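Local coordinates for type 2A phosphatase-associated protein 42 (Saccharomyces cerevisiae, PDB 2V0P), which inhibits the PP2A-type phosphatase SIT4, associates with PP2A catalytic subunits and takes part in negative regulation of the TOR signalling pathway, the chain described being its N-terminal domain, at residues 110-115 against 136-141; 141-144 against 148-151; 164-169 against 218-223. All blocks are in the same frame, centred on the assembly; numbering follows the deposited sequence.

How the contacts relate
The three contacts follow one another through an all-helical domain and tie successive elements to it. Contact 1 lays the loop 136-141 on helix 93-120 and is partly buried, mixing aliphatic touches with two arginine N-H bonds converging on one asparagine oxygen. Contact 2 lies at the surface and is smaller than contact 1, a single amide-to-backbone bond that joins the short helix 143-146 to the loop behind it; Pro141 belongs to both. Contact 3, partly buried, reduces to one salt bridge between helices 156-186 and 199-231. Helix 199-231 links them: Ile219 packs on Ile112 of contact 1, and Leu143 CD1 of contact 2 lies 3.4 Å from Glu220 CG of contact 3.

Contact 1. Residues 110-115 against 136-141; sequences SFINFL and KDRYNP
Asn113 OD1 takes two bonds from Arg138, from NH1 at 2.7 Å and from NH2 at 3.0 Å, so the guanidinium grips one oxygen end-on. The oxygen lies near the guanidinium plane, while the amide plane is turned 65° from it and both donors are tilted out of the carbonyl plane. Beside this polar grip, Ile112 CG2 lies over one guanidinium face and meets Arg138 CG at 3.7 Å. Its other branch turns to the proline: CD1 touches Pro141 CG at 3.6 Å. Ile112 can serve both because CG2 stands anti to its backbone N while CG1 lies beside that nitrogen (chi1 -61°). With an alanine in place of Arg138, the Asn113 oxygen would probably lose both donors and the Ile112 methyl its aliphatic cover. Further out, Tyr139 OH sits 3.6 Å above the guanidinium plane, over its centre, and the tyrosine ring receives Arg138 CD on a face. The backbone behind them is fixed by Asp137 OD1, which accepts from Tyr139 N in an Asx turn, and by Asn140 N bonding Asp137 O. Asp137 to Asn140 thus form a type I beta turn, laid against helix 93-120 of the tetratricopeptide repeat-like fold.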
loop_
_atom_site.group_PDB
_atom_site.type_symbol
_atom_site.label_atom_id
_atom_site.label_comp_id
_atom_site.label_asym_id
_atom_site.label_seq_id
_atom_site.Cartn_x
_atom_site.Cartn_y
_atom_site.Cartn_z
ATOM N N SER A 110 -14.835 6.296 -14.417
ATOM C CA SER A 110 -16.168 5.746 -14.561
ATOM C C SER A 110 -16.877 5.704 -13.205
ATOM O O SER A 110 -18.040 6.068 -13.098
ATOM C CB SER A 110 -16.191 4.362 -15.184
ATOM O OG SER A 110 -15.949 4.426 -16.540
ATOM N N PHE A 111 -16.175 5.227 -12.198
ATOM C CA PHE A 111 -16.731 5.172 -10.834
ATOM C C PHE A 111 -17.167 6.554 -10.389
ATOM O O PHE A 111 -18.213 6.686 -9.803
ATOM C CB PHE A 111 -15.718 4.529 -9.852
ATOM C CG PHE A 111 -15.698 3.030 -9.885
ATOM C CD1 PHE A 111 -16.861 2.299 -9.680
ATOM C CD2 PHE A 111 -14.492 2.338 -10.036
ATOM C CE1 PHE A 111 -16.870 0.928 -9.711
ATOM C CE2 PHE A 111 -14.485 0.966 -10.076
ATOM C CZ PHE A 111 -15.702 0.230 -9.909
ATOM N N ILE A 112 -16.377 7.581 -10.685
ATOM C CA ILE A 112 -16.717 8.945 -10.298
ATOM C C ILE A 112 -17.918 9.562 -11.094
ATOM O O ILE A 112 -18.796 10.212 -10.536
ATOM C CB ILE A 112 -15.449 9.838 -10.226
ATOM C CG1 ILE A 112 -14.486 9.245 -9.146
ATOM C CG2 ILE A 112 -15.804 11.257 -9.913
ATOM C CD1 ILE A 112 -13.216 10.025 -8.949
ATOM N N ASN A 113 -17.932 9.297 -12.391
ATOM C CA ASN A 113 -19.100 9.524 -13.245
ATOM C C ASN A 113 -20.384 8.966 -12.611
ATOM O O ASN A 113 -21.310 9.688 -12.462
ATOM C CB ASN A 113 -18.840 8.890 -14.625
ATOM C CG ASN A 113 -17.839 9.653 -15.428
ATOM O OD1 ASN A 113 -17.455 10.723 -15.045
ATOM N ND2 ASN A 113 -17.431 9.115 -16.593
ATOM N N PHE A 114 -20.371 7.705 -12.180
ATOM C CA PHE A 114 -21.473 7.044 -11.552
ATOM C C PHE A 114 -21.960 7.830 -10.290
ATOM O O PHE A 114 -23.077 8.101 -10.208
ATOM C CB PHE A 114 -21.121 5.616 -11.230
ATOM C CG PHE A 114 -22.141 4.876 -10.394
ATOM C CD1 PHE A 114 -23.477 4.706 -10.838
ATOM C CD2 PHE A 114 -21.771 4.305 -9.188
ATOM C CE1 PHE A 114 -24.405 4.036 -10.072
ATOM C CE2 PHE A 114 -22.738 3.563 -8.407
ATOM C CZ PHE A 114 -24.070 3.459 -8.864
ATOM N N LEU A 115 -21.071 8.192 -9.363
ATOM C CA LEU A 115 -21.442 8.906 -8.157
ATOM C C LEU A 115 -21.934 10.289 -8.482
ATOM O O LEU A 115 -22.876 10.784 -7.878
ATOM C CB LEU A 115 -20.247 8.969 -7.131
ATOM C CG LEU A 115 -19.661 7.628 -6.718
ATOM C CD1 LEU A 115 -18.434 7.813 -5.762
ATOM C CD2 LEU A 115 -20.614 6.627 -6.110
ATOM N N LYS A 136 -10.599 17.607 -4.630
ATOM C CA LYS A 136 -10.380 18.972 -5.097
ATOM C C LYS A 136 -10.456 18.984 -6.622
ATOM O O LYS A 136 -11.023 19.897 -7.204
ATOM C CB LYS A 136 -9.052 19.543 -4.578
ATOM C CG LYS A 136 -9.087 19.868 -3.076
ATOM C CD LYS A 136 -7.845 20.615 -2.546
ATOM C CE LYS A 136 -6.611 19.698 -2.364
ATOM N NZ LYS A 136 -6.931 18.344 -1.778
ATOM N N ASP A 137 -9.902 17.942 -7.241
ATOM C CA ASP A 137 -9.955 17.731 -8.683
ATOM C C ASP A 137 -10.647 16.413 -8.977
ATOM O O ASP A 137 -10.058 15.328 -8.862
ATOM C CB ASP A 137 -8.549 17.737 -9.300
ATOM C CG ASP A 137 -8.566 17.740 -10.839
ATOM O OD1 ASP A 137 -9.631 17.475 -11.450
ATOM O OD2 ASP A 137 -7.495 18.014 -11.438
ATOM N N ARG A 138 -11.917 16.522 -9.369
ATOM C CA ARG A 138 -12.733 15.362 -9.673
ATOM C C ARG A 138 -12.026 14.409 -10.627
ATOM O O ARG A 138 -12.196 13.224 -10.522
ATOM C CB ARG A 138 -14.093 15.833 -10.221
ATOM C CG ARG A 138 -15.029 14.768 -10.711
ATOM C CD ARG A 138 -15.106 14.791 -12.211
ATOM N NE ARG A 138 -16.459 14.522 -12.688
ATOM C CZ ARG A 138 -16.839 13.391 -13.267
ATOM N NH1 ARG A 138 -15.965 12.391 -13.460
ATOM N NH2 ARG A 138 -18.095 13.262 -13.656
ATOM N N TYR A 139 -11.212 14.930 -11.531
ATOM C CA TYR A 139 -10.545 14.097 -12.526
ATOM C C TYR A 139 -9.160 13.651 -12.105
ATOM O O TYR A 139 -8.577 12.778 -12.745
ATOM C CB TYR A 139 -10.497 14.809 -13.884
ATOM C CG TYR A 139 -11.867 14.930 -14.509
ATOM C CD1 TYR A 139 -12.468 13.830 -15.130
ATOM C CD2 TYR A 139 -12.578 16.129 -14.450
ATOM C CE1 TYR A 139 -13.737 13.925 -15.691
ATOM C CE2 TYR A 139 -13.850 16.238 -15.012
ATOM C CZ TYR A 139 -14.421 15.133 -15.629
ATOM O OH TYR A 139 -15.679 15.228 -16.181
ATOM N N ASN A 140 -8.640 14.243 -11.027
ATOM C CA ASN A 140 -7.412 13.758 -10.375
ATOM C C ASN A 140 -7.650 13.421 -8.887
ATOM O O ASN A 140 -7.101 14.072 -8.014
ATOM C CB ASN A 140 -6.272 14.777 -10.549
ATOM C CG ASN A 140 -4.900 14.224 -10.136
ATOM O OD1 ASN A 140 -4.712 13.005 -9.997
ATOM N ND2 ASN A 140 -3.935 15.128 -9.941
ATOM N N PRO A 141 -8.436 12.379 -8.599
ATOM C CA PRO A 141 -8.839 12.138 -7.213
ATOM C C PRO A 141 -7.684 11.493 -6.448
ATOM O O PRO A 141 -6.944 10.680 -7.010
ATOM C CB PRO A 141 -9.955 11.129 -7.346
ATOM C CG PRO A 141 -9.647 10.402 -8.614
ATOM C CD PRO A 141 -8.914 11.324 -9.504
#

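Contact 2. Residues 141-144 against 148-151; sequences PQLS and AQPK
Gln149 reaches back to Leu143 with its side-chain amide, NE2 donating to the backbone O of Leu143 at 2.8 Å. Along 148-151 the chain comes first to Ala148, whose CB points away from the other segment; its backbone N is instead hydrogen-bonded to Glu165 OE1, which ties the start of this loop to helix 156-186. Next comes Gln149, with CB directed toward 141-144. Its CG is anti to the carbonyl carbon, and the bend at chi2 (-76°) carries the amide over to the Leu143 carbonyl. The acceptor lies almost in the Gln149 amide plane, yet the donor stands above the Leu143 carbonyl plane, 50° out of it, and the N-H...O angle is 145°: the bond is short but not directed at a lone pair. On the way, Gln149 CG passes Ser144 CA at 4.0 Å, and NE2 lies 4.2 Å from Leu143 CG. Pro150 then turns to the dimer partner, packing on Phe170 of the second subunit, while the backbone N of Lys151 is hydrogen-bonded to Asp155 OD1. The Gln149-Leu143 bond spans the short helix 143-146, so the loop after this weakly bonded helix folds back on its first residue, at the surface: Leu143 rests on Leu223 and Phe224 of helix 199-231, and the loop 148-151 runs on toward helix 156-186.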
loop_
_atom_site.group_PDB
_atom_site.type_symbol
_atom_site.label_atom_id
_atom_site.label_comp_id
_atom_site.label_asym_id
_atom_site.label_seq_id
_atom_site.Cartn_x
_atom_site.Cartn_y
_atom_site.Cartn_z
ATOM N N PRO A 141 -8.436 12.379 -8.599
ATOM C CA PRO A 141 -8.839 12.138 -7.213
ATOM C C PRO A 141 -7.684 11.493 -6.448
ATOM O O PRO A 141 -6.944 10.680 -7.010
ATOM C CB PRO A 141 -9.955 11.129 -7.346
ATOM C CG PRO A 141 -9.647 10.402 -8.614
ATOM C CD PRO A 141 -8.914 11.324 -9.504
ATOM N N GLN A 142 -7.562 11.844 -5.179
ATOM C CA GLN A 142 -6.420 11.444 -4.358
ATOM C C GLN A 142 -6.902 10.594 -3.183
ATOM O O GLN A 142 -7.874 10.927 -2.519
ATOM C CB GLN A 142 -5.693 12.685 -3.841
ATOM C CG GLN A 142 -5.131 13.582 -4.896
ATOM C CD GLN A 142 -3.951 12.955 -5.593
ATOM O OE1 GLN A 142 -2.925 12.668 -4.969
ATOM N NE2 GLN A 142 -4.081 12.736 -6.892
ATOM N N LEU A 143 -6.219 9.483 -2.960
ATOM C CA LEU A 143 -6.481 8.578 -1.845
ATOM C C LEU A 143 -6.357 9.304 -0.521
ATOM O O LEU A 143 -6.978 8.933 0.474
ATOM C CB LEU A 143 -5.520 7.385 -1.939
ATOM C CG LEU A 143 -5.693 6.093 -1.158
ATOM C CD1 LEU A 143 -6.966 5.438 -1.437
ATOM C CD2 LEU A 143 -4.539 5.171 -1.564
ATOM N N SER A 144 -5.591 10.383 -0.518
ATOM C CA SER A 144 -5.505 11.234 0.658
ATOM C C SER A 144 -6.756 12.093 0.921
ATOM O O SER A 144 -6.841 12.707 1.976
ATOM C CB SER A 144 -4.234 12.099 0.609
ATOM O OG SER A 144 -3.902 12.477 -0.721
ATOM N N ALA A 148 -9.058 10.416 5.991
ATOM C CA ALA A 148 -7.912 10.968 6.714
ATOM C C ALA A 148 -6.818 9.895 6.732
ATOM O O ALA A 148 -7.130 8.711 6.830
ATOM C CB ALA A 148 -8.322 11.349 8.119
ATOM N N GLN A 149 -5.547 10.291 6.600
ATOM C CA GLN A 149 -4.448 9.321 6.557
ATOM C C GLN A 149 -3.422 9.648 7.652
ATOM O O GLN A 149 -3.197 10.816 7.928
ATOM C CB GLN A 149 -3.750 9.323 5.191
ATOM C CG GLN A 149 -4.655 9.161 3.984
ATOM C CD GLN A 149 -5.158 7.735 3.746
ATOM O OE1 GLN A 149 -4.854 6.793 4.489
ATOM N NE2 GLN A 149 -5.945 7.585 2.707
ATOM N N PRO A 150 -2.818 8.628 8.285
ATOM C CA PRO A 150 -1.872 8.995 9.345
ATOM C C PRO A 150 -0.714 9.780 8.735
ATOM O O PRO A 150 -0.271 9.450 7.621
ATOM C CB PRO A 150 -1.391 7.645 9.871
ATOM C CG PRO A 150 -1.689 6.670 8.776
ATOM C CD PRO A 150 -2.901 7.173 8.094
ATOM N N LYS A 151 -0.291 10.834 9.425
ATOM C CA LYS A 151 0.839 11.676 9.009
ATOM C C LYS A 151 2.150 10.893 8.880
ATOM O O LYS A 151 2.920 11.108 7.939
ATOM C CB LYS A 151 1.024 12.843 9.990
ATOM C CG LYS A 151 -0.081 13.899 9.933
ATOM C CD LYS A 151 0.341 15.198 10.607
ATOM C CE LYS A 151 1.307 16.010 9.736
ATOM N NZ LYS A 151 2.042 17.048 10.522
#

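Contact 3. Residues 164-169 against 218-223; sequences KEKIEL and NIEQNL
Lys166 and Glu220 meet because their chains are shaped differently. Lysine CG stands beside its backbone N, anti to the carbonyl carbon (chi1 -71°), and the chain bends again at chi2, chi3 and chi4, curling an initially oblique side chain round until its ammonium faces the other helix. Glu220, with CG anti to its backbone N (chi1 -163°) and an extended chain beyond, reaches straight out from a CB that already points toward 164-169. The result is an interhelical salt bridge between helices 156-186 and 199-231 of a tetratricopeptide repeat-like, all-helical domain. The helices stand well apart at this level: the nearest CA atoms, those of Lys166 and Glu220, are 11.0 Å from each other, and only 79 Å² is buried between the segments. Two long side chains coming from opposite directions span that distance, and theirs is the only residue contact between the segments. Other parts of the protein pack around the bridge. Tyr147 touches Lys166 and Leu169, whereas Leu146 of the short helix 143-146 lies against Glu220.

The second subunit also takes part. Lys166 NZ forms another salt bridge with Glu165 OE1 of that subunit, so one ammonium serves a carboxylate of its own chain and one of the second subunit, and Leu161 of the second subunit packs on Glu220. Glu220 is buried, which alone would tend to disfavour its charge; the ammonium beside it probably offsets this. Within helix 156-186 itself, Lys164 NZ bonds Glu168 OE2 at 2.8 Å, one turn along and apart from the bridge between the helices. At the bridge, Lys166 NZ lies 2.7 Å from Glu220 OE2, approaching on the syn lone pair of that oxygen, with Glu220 OE1 farther from the same nitrogen at 3.3 Å.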
loop_
_atom_site.group_PDB
_atom_site.type_symbol
_atom_site.label_atom_id
_atom_site.label_comp_id
_atom_site.label_asym_id
_atom_site.label_seq_id
_atom_site.Cartn_x
_atom_site.Cartn_y
_atom_site.Cartn_z
ATOM N N LYS A 164 -11.827 4.672 12.138
ATOM C CA LYS A 164 -13.189 5.088 12.514
ATOM C C LYS A 164 -14.008 5.247 11.244
ATOM O O LYS A 164 -15.069 4.683 11.132
ATOM C CB LYS A 164 -13.196 6.386 13.301
ATOM C CG LYS A 164 -14.592 6.915 13.510
ATOM C CD LYS A 164 -14.589 8.243 14.144
ATOM C CE LYS A 164 -16.011 8.772 14.307
ATOM N NZ LYS A 164 -16.400 9.398 13.033
ATOM N N GLU A 165 -13.444 5.978 10.285
ATOM C CA GLU A 165 -14.050 6.241 8.957
ATOM C C GLU A 165 -14.295 4.983 8.076
ATOM O O GLU A 165 -15.332 4.884 7.402
ATOM C CB GLU A 165 -13.211 7.287 8.218
ATOM C CG GLU A 165 -13.295 8.690 8.808
ATOM C CD GLU A 165 -12.356 9.715 8.139
ATOM O OE1 GLU A 165 -11.854 9.469 6.999
ATOM O OE2 GLU A 165 -12.137 10.784 8.762
ATOM N N LYS A 166 -13.373 4.041 8.109
ATOM C CA LYS A 166 -13.484 2.714 7.524
ATOM C C LYS A 166 -14.593 1.852 8.128
ATOM O O LYS A 166 -15.446 1.280 7.378
ATOM C CB LYS A 166 -12.125 1.964 7.552
ATOM C CG LYS A 166 -11.036 2.490 6.573
ATOM C CD LYS A 166 -11.394 2.343 5.092
ATOM C CE LYS A 166 -10.733 1.151 4.391
ATOM N NZ LYS A 166 -9.257 1.342 4.221
ATOM N N ILE A 167 -14.644 1.819 9.457
ATOM C CA ILE A 167 -15.647 1.063 10.183
ATOM C C ILE A 167 -17.048 1.606 9.815
ATOM O O ILE A 167 -17.936 0.840 9.598
ATOM C CB ILE A 167 -15.447 1.129 11.684
ATOM C CG1 ILE A 167 -14.326 0.165 12.128
ATOM C CG2 ILE A 167 -16.740 0.767 12.413
ATOM C CD1 ILE A 167 -13.965 0.237 13.575
ATOM N N GLU A 168 -17.177 2.919 9.692
ATOM C CA GLU A 168 -18.441 3.559 9.294
ATOM C C GLU A 168 -18.879 3.225 7.880
ATOM O O GLU A 168 -20.059 2.980 7.661
ATOM C CB GLU A 168 -18.386 5.062 9.483
ATOM C CG GLU A 168 -18.328 5.463 10.905
ATOM C CD GLU A 168 -18.070 6.952 11.109
ATOM O OE1 GLU A 168 -17.672 7.647 10.138
ATOM O OE2 GLU A 168 -18.289 7.420 12.242
ATOM N N LEU A 169 -17.928 3.224 6.936
ATOM C CA LEU A 169 -18.123 2.667 5.593
ATOM C C LEU A 169 -18.570 1.225 5.637
ATOM O O LEU A 169 -19.602 0.856 5.032
ATOM C CB LEU A 169 -16.878 2.789 4.712
ATOM C CG LEU A 169 -17.188 2.231 3.291
ATOM C CD1 LEU A 169 -18.032 3.196 2.518
ATOM C CD2 LEU A 169 -15.908 1.910 2.584
ATOM N N ASN A 218 -13.897 0.291 -4.325
ATOM C CA ASN A 218 -13.222 0.094 -5.554
ATOM C C ASN A 218 -12.364 1.280 -5.898
ATOM O O ASN A 218 -11.271 1.099 -6.472
ATOM C CB ASN A 218 -14.243 -0.227 -6.670
ATOM C CG ASN A 218 -15.104 -1.382 -6.344
ATOM O OD1 ASN A 218 -14.706 -2.280 -5.712
ATOM N ND2 ASN A 218 -16.375 -1.307 -6.736
ATOM N N ILE A 219 -12.846 2.494 -5.608
ATOM C CA ILE A 219 -12.083 3.653 -5.912
ATOM C C ILE A 219 -10.770 3.561 -5.010
ATOM O O ILE A 219 -9.752 3.836 -5.479
ATOM C CB ILE A 219 -12.789 4.953 -5.673
ATOM C CG1 ILE A 219 -13.822 5.214 -6.832
ATOM C CG2 ILE A 219 -11.808 6.132 -5.689
ATOM C CD1 ILE A 219 -14.755 6.311 -6.576
ATOM N N GLU A 220 -10.903 3.188 -3.776
ATOM C CA GLU A 220 -9.702 3.116 -2.833
ATOM C C GLU A 220 -8.675 2.102 -3.355
ATOM O O GLU A 220 -7.440 2.410 -3.471
ATOM C CB GLU A 220 -10.161 2.762 -1.411
ATOM C CG GLU A 220 -9.118 3.072 -0.339
ATOM C CD GLU A 220 -9.314 2.304 0.949
ATOM O OE1 GLU A 220 -10.168 1.394 1.034
ATOM O OE2 GLU A 220 -8.583 2.602 1.887
ATOM N N GLN A 221 -9.165 0.924 -3.704
ATOM C CA GLN A 221 -8.343 -0.168 -4.140
ATOM C C GLN A 221 -7.651 0.246 -5.422
ATOM O O GLN A 221 -6.489 0.068 -5.517
ATOM C CB GLN A 221 -9.147 -1.418 -4.353
ATOM C CG GLN A 221 -8.491 -2.438 -5.223
ATOM C CD GLN A 221 -7.268 -3.088 -4.554
ATOM O OE1 GLN A 221 -7.246 -3.298 -3.345
ATOM N NE2 GLN A 221 -6.268 -3.415 -5.348
ATOM N N ASN A 222 -8.361 0.874 -6.356
ATOM C CA ASN A 222 -7.717 1.249 -7.604
ATOM C C ASN A 222 -6.690 2.397 -7.476
ATOM O O ASN A 222 -5.707 2.434 -8.169
ATOM C CB ASN A 222 -8.792 1.525 -8.695
ATOM C CG ASN A 222 -9.580 0.286 -9.088
ATOM O OD1 ASN A 222 -9.317 -0.810 -8.639
ATOM N ND2 ASN A 222 -10.582 0.473 -9.890
ATOM N N LEU A 223 -6.935 3.345 -6.602
ATOM C CA LEU A 223 -6.045 4.413 -6.405
ATOM C C LEU A 223 -4.763 3.876 -5.735
ATOM O O LEU A 223 -3.729 4.148 -6.197
ATOM C CB LEU A 223 -6.698 5.478 -5.528
ATOM C CG LEU A 223 -7.735 6.322 -6.288
ATOM C CD1 LEU A 223 -8.207 7.473 -5.388
ATOM C CD2 LEU A 223 -7.143 6.861 -7.548
#